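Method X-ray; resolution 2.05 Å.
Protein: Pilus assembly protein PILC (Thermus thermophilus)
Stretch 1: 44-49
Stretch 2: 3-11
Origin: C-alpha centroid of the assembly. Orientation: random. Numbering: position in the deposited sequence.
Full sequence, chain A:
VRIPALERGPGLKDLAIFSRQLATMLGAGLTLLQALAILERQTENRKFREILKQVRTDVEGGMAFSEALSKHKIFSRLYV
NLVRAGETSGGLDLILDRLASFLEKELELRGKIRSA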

# COMPACT_ATOMS: atom_id res chain seq x y z
N GLU A 44 -10.68 3.61 3.84
CA GLU A 44 -11.52 4.41 4.73
C GLU A 44 -10.95 5.81 4.97
O GLU A 44 -11.69 6.79 5.00
CB GLU A 44 -11.74 3.70 6.06
CG GLU A 44 -13.07 4.02 6.72
CD GLU A 44 -12.95 4.23 8.23
OE1 GLU A 44 -12.06 3.60 8.85
OE2 GLU A 44 -13.75 5.01 8.79
N ASN A 45 -9.64 5.88 5.20
CA ASN A 45 -8.97 7.15 5.46
C ASN A 45 -8.84 8.00 4.19
O ASN A 45 -8.23 7.57 3.22
CB ASN A 45 -7.60 6.91 6.07
CG ASN A 45 -6.86 8.19 6.40
OD1 ASN A 45 -7.03 8.76 7.48
ND2 ASN A 45 -6.03 8.65 5.47
N ARG A 46 -9.40 9.21 4.22
CA ARG A 46 -9.47 10.05 3.03
C ARG A 46 -8.10 10.39 2.47
O ARG A 46 -7.91 10.48 1.26
CB ARG A 46 -10.23 11.35 3.33
CG ARG A 46 -10.41 12.24 2.11
CD ARG A 46 -10.71 13.68 2.50
NE ARG A 46 -9.50 14.44 2.79
CZ ARG A 46 -8.75 15.02 1.86
NH1 ARG A 46 -9.07 14.92 0.58
NH2 ARG A 46 -7.66 15.70 2.22
N LYS A 47 -7.15 10.66 3.37
CA LYS A 47 -5.80 11.00 2.97
C LYS A 47 -5.07 9.80 2.37
O LYS A 47 -4.31 9.95 1.41
CB LYS A 47 -5.02 11.56 4.16
CG LYS A 47 -3.77 12.33 3.77
CD LYS A 47 -3.61 13.59 4.61
CE LYS A 47 -2.65 14.57 3.95
NZ LYS A 47 -2.63 15.89 4.67
N PHE A 48 -5.32 8.62 2.92
CA PHE A 48 -4.76 7.40 2.34
C PHE A 48 -5.39 7.12 0.99
O PHE A 48 -4.70 6.68 0.06
CB PHE A 48 -4.95 6.21 3.28
CG PHE A 48 -3.97 5.09 3.03
CD1 PHE A 48 -2.78 5.33 2.35
CD2 PHE A 48 -4.21 3.82 3.52
CE1 PHE A 48 -1.87 4.30 2.13
CE2 PHE A 48 -3.29 2.80 3.33
CZ PHE A 48 -2.13 3.03 2.63
N ARG A 49 -6.69 7.40 0.87
CA ARG A 49 -7.40 7.26 -0.40
C ARG A 49 -6.78 8.14 -1.48
O ARG A 49 -6.58 7.71 -2.61
CB ARG A 49 -8.88 7.61 -0.25
CG ARG A 49 -9.78 6.44 0.09
CD ARG A 49 -11.12 6.54 -0.61
NE ARG A 49 -11.78 7.82 -0.35
CZ ARG A 49 -12.18 8.23 0.85
NH1 ARG A 49 -11.99 7.47 1.92
NH2 ARG A 49 -12.78 9.41 0.98
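Stretch 2 (3-11) IPALERGPG

Residues 3–11 lie across the first turn of the helix that begins after Asn45, and the two segments bury 379 Å² between them, both sides summed. Stretch 2 opens with helical phi/psi angles at residues 3–6, where two backbone hydrogen bonds close the turn: Leu6 N donates to Ile3 O (2.9 Å) and Glu7 N to Pro4 O (3.1 Å). From Glu7 the chain changes character. Glu7, Arg8 and Pro10 have psi values of 134°, 113° and 137°, and the segment runs extended across the start of the helix until Gly11, itself the N-cap of a further helix. The alpha carbons come nearest at Lys47 CA to Gly9 CA (5.5 Å) and Phe48 CA to Pro10 CA (5.4 Å), so over these two pairs the chains advance in the same direction.

The polar contact is dominated by Glu7, whose extended side chain (chi1 and chi2 both t) reaches the guanidinium of Arg46. Arg46 NE donates to Glu7 OE2 (2.7 Å), while Arg46 NH2 donates to both Glu7 OE1 (3.0 Å) and Glu7 OE2 (2.9 Å). The N-H...acceptor angles, 150° at NE and 159° for NH2 to OE1, are better than the 136° for NH2 to OE2. Glu7 OE2 lies near the guanidinium plane, at its edge, as expected for a salt bridge made through the N-H groups. The remaining guanidinium nitrogen, NH1, is hydrogen-bonded elsewhere in the structure. Lys47 NZ adds a second, longer salt bridge to Glu7 OE1 at 3.7 Å, so the carboxylate is shared by two basic residues; the same NZ lies 3.6 Å from Pro4 O.

At the helix start, Asn45 occupies the N-cap position and points its CA-to-CB bond toward stretch 2, placing its side chain near the carbonyl of Arg8; the orientation of its terminal amide is uncertain. The first helical turn is closed by Arg49 N donating to Asn45 O (2.8 Å). Arg49 NH1 also makes a weak hydrogen bond to Glu44 O (3.2 Å, 126°), although neither Arg49 nor Glu44 touches stretch 2.

Beyond the charged cluster the contact becomes apolar. Lys47 CB sits 4.2 Å from both Gly9 CA and Pro10 CD, its aliphatic base covering the backbone there. Pro10 packs on buried Phe48, with Phe48 CB 3.7 Å from Pro10 CG and Pro10 CB over one face of the aromatic ring.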

# COMPACT_ATOMS: atom_id res chain seq x y z
N ILE A 3 -3.47 24.07 7.85
CA ILE A 3 -4.68 23.27 8.01
C ILE A 3 -4.45 21.80 7.68
O ILE A 3 -4.87 20.92 8.43
CB ILE A 3 -5.82 23.85 7.15
CG1 ILE A 3 -6.14 25.28 7.61
CG2 ILE A 3 -7.06 22.98 7.24
CD1 ILE A 3 -7.07 26.03 6.67
N PRO A 4 -3.73 21.52 6.59
CA PRO A 4 -3.43 20.14 6.19
C PRO A 4 -2.69 19.35 7.28
O PRO A 4 -2.95 18.16 7.48
CB PRO A 4 -2.57 20.29 4.93
CG PRO A 4 -2.14 21.74 4.91
CD PRO A 4 -3.21 22.50 5.62
N ALA A 5 -1.79 20.02 8.00
CA ALA A 5 -1.08 19.39 9.11
C ALA A 5 -2.03 18.85 10.18
O ALA A 5 -1.66 17.95 10.95
CB ALA A 5 -0.08 20.35 9.71
N LEU A 6 -3.25 19.38 10.23
CA LEU A 6 -4.21 19.01 11.27
C LEU A 6 -5.06 17.80 10.89
O LEU A 6 -5.82 17.28 11.72
CB LEU A 6 -5.10 20.20 11.63
CG LEU A 6 -4.43 21.38 12.34
CD1 LEU A 6 -5.37 22.58 12.44
CD2 LEU A 6 -3.94 20.98 13.72
N GLU A 7 -4.95 17.35 9.65
CA GLU A 7 -5.82 16.29 9.14
C GLU A 7 -5.27 14.91 9.51
O GLU A 7 -4.07 14.66 9.40
CB GLU A 7 -5.97 16.41 7.61
CG GLU A 7 -7.09 15.56 7.04
CD GLU A 7 -7.11 15.54 5.52
OE1 GLU A 7 -6.31 16.27 4.89
OE2 GLU A 7 -7.95 14.80 4.95
N ARG A 8 -6.14 14.03 10.00
CA ARG A 8 -5.73 12.67 10.36
C ARG A 8 -5.27 11.91 9.12
O ARG A 8 -6.07 11.62 8.23
CB ARG A 8 -6.89 11.92 11.02
CG ARG A 8 -7.51 12.62 12.22
CD ARG A 8 -8.63 11.79 12.81
NE ARG A 8 -8.88 12.10 14.21
CZ ARG A 8 -9.30 11.21 15.11
NH1 ARG A 8 -9.49 9.95 14.75
NH2 ARG A 8 -9.51 11.58 16.37
N GLY A 9 -3.98 11.59 9.06
CA GLY A 9 -3.43 10.80 7.96
C GLY A 9 -3.46 9.31 8.26
O GLY A 9 -3.92 8.89 9.32
N PRO A 10 -2.95 8.50 7.32
CA PRO A 10 -2.97 7.05 7.47
C PRO A 10 -2.27 6.60 8.76
O PRO A 10 -1.20 7.10 9.09
CB PRO A 10 -2.18 6.56 6.25
CG PRO A 10 -2.24 7.68 5.27
CD PRO A 10 -2.29 8.93 6.07
N GLY A 11 -2.88 5.66 9.46
CA GLY A 11 -2.25 5.07 10.64
C GLY A 11 -1.72 3.67 10.37
O GLY A 11 -1.74 3.18 9.23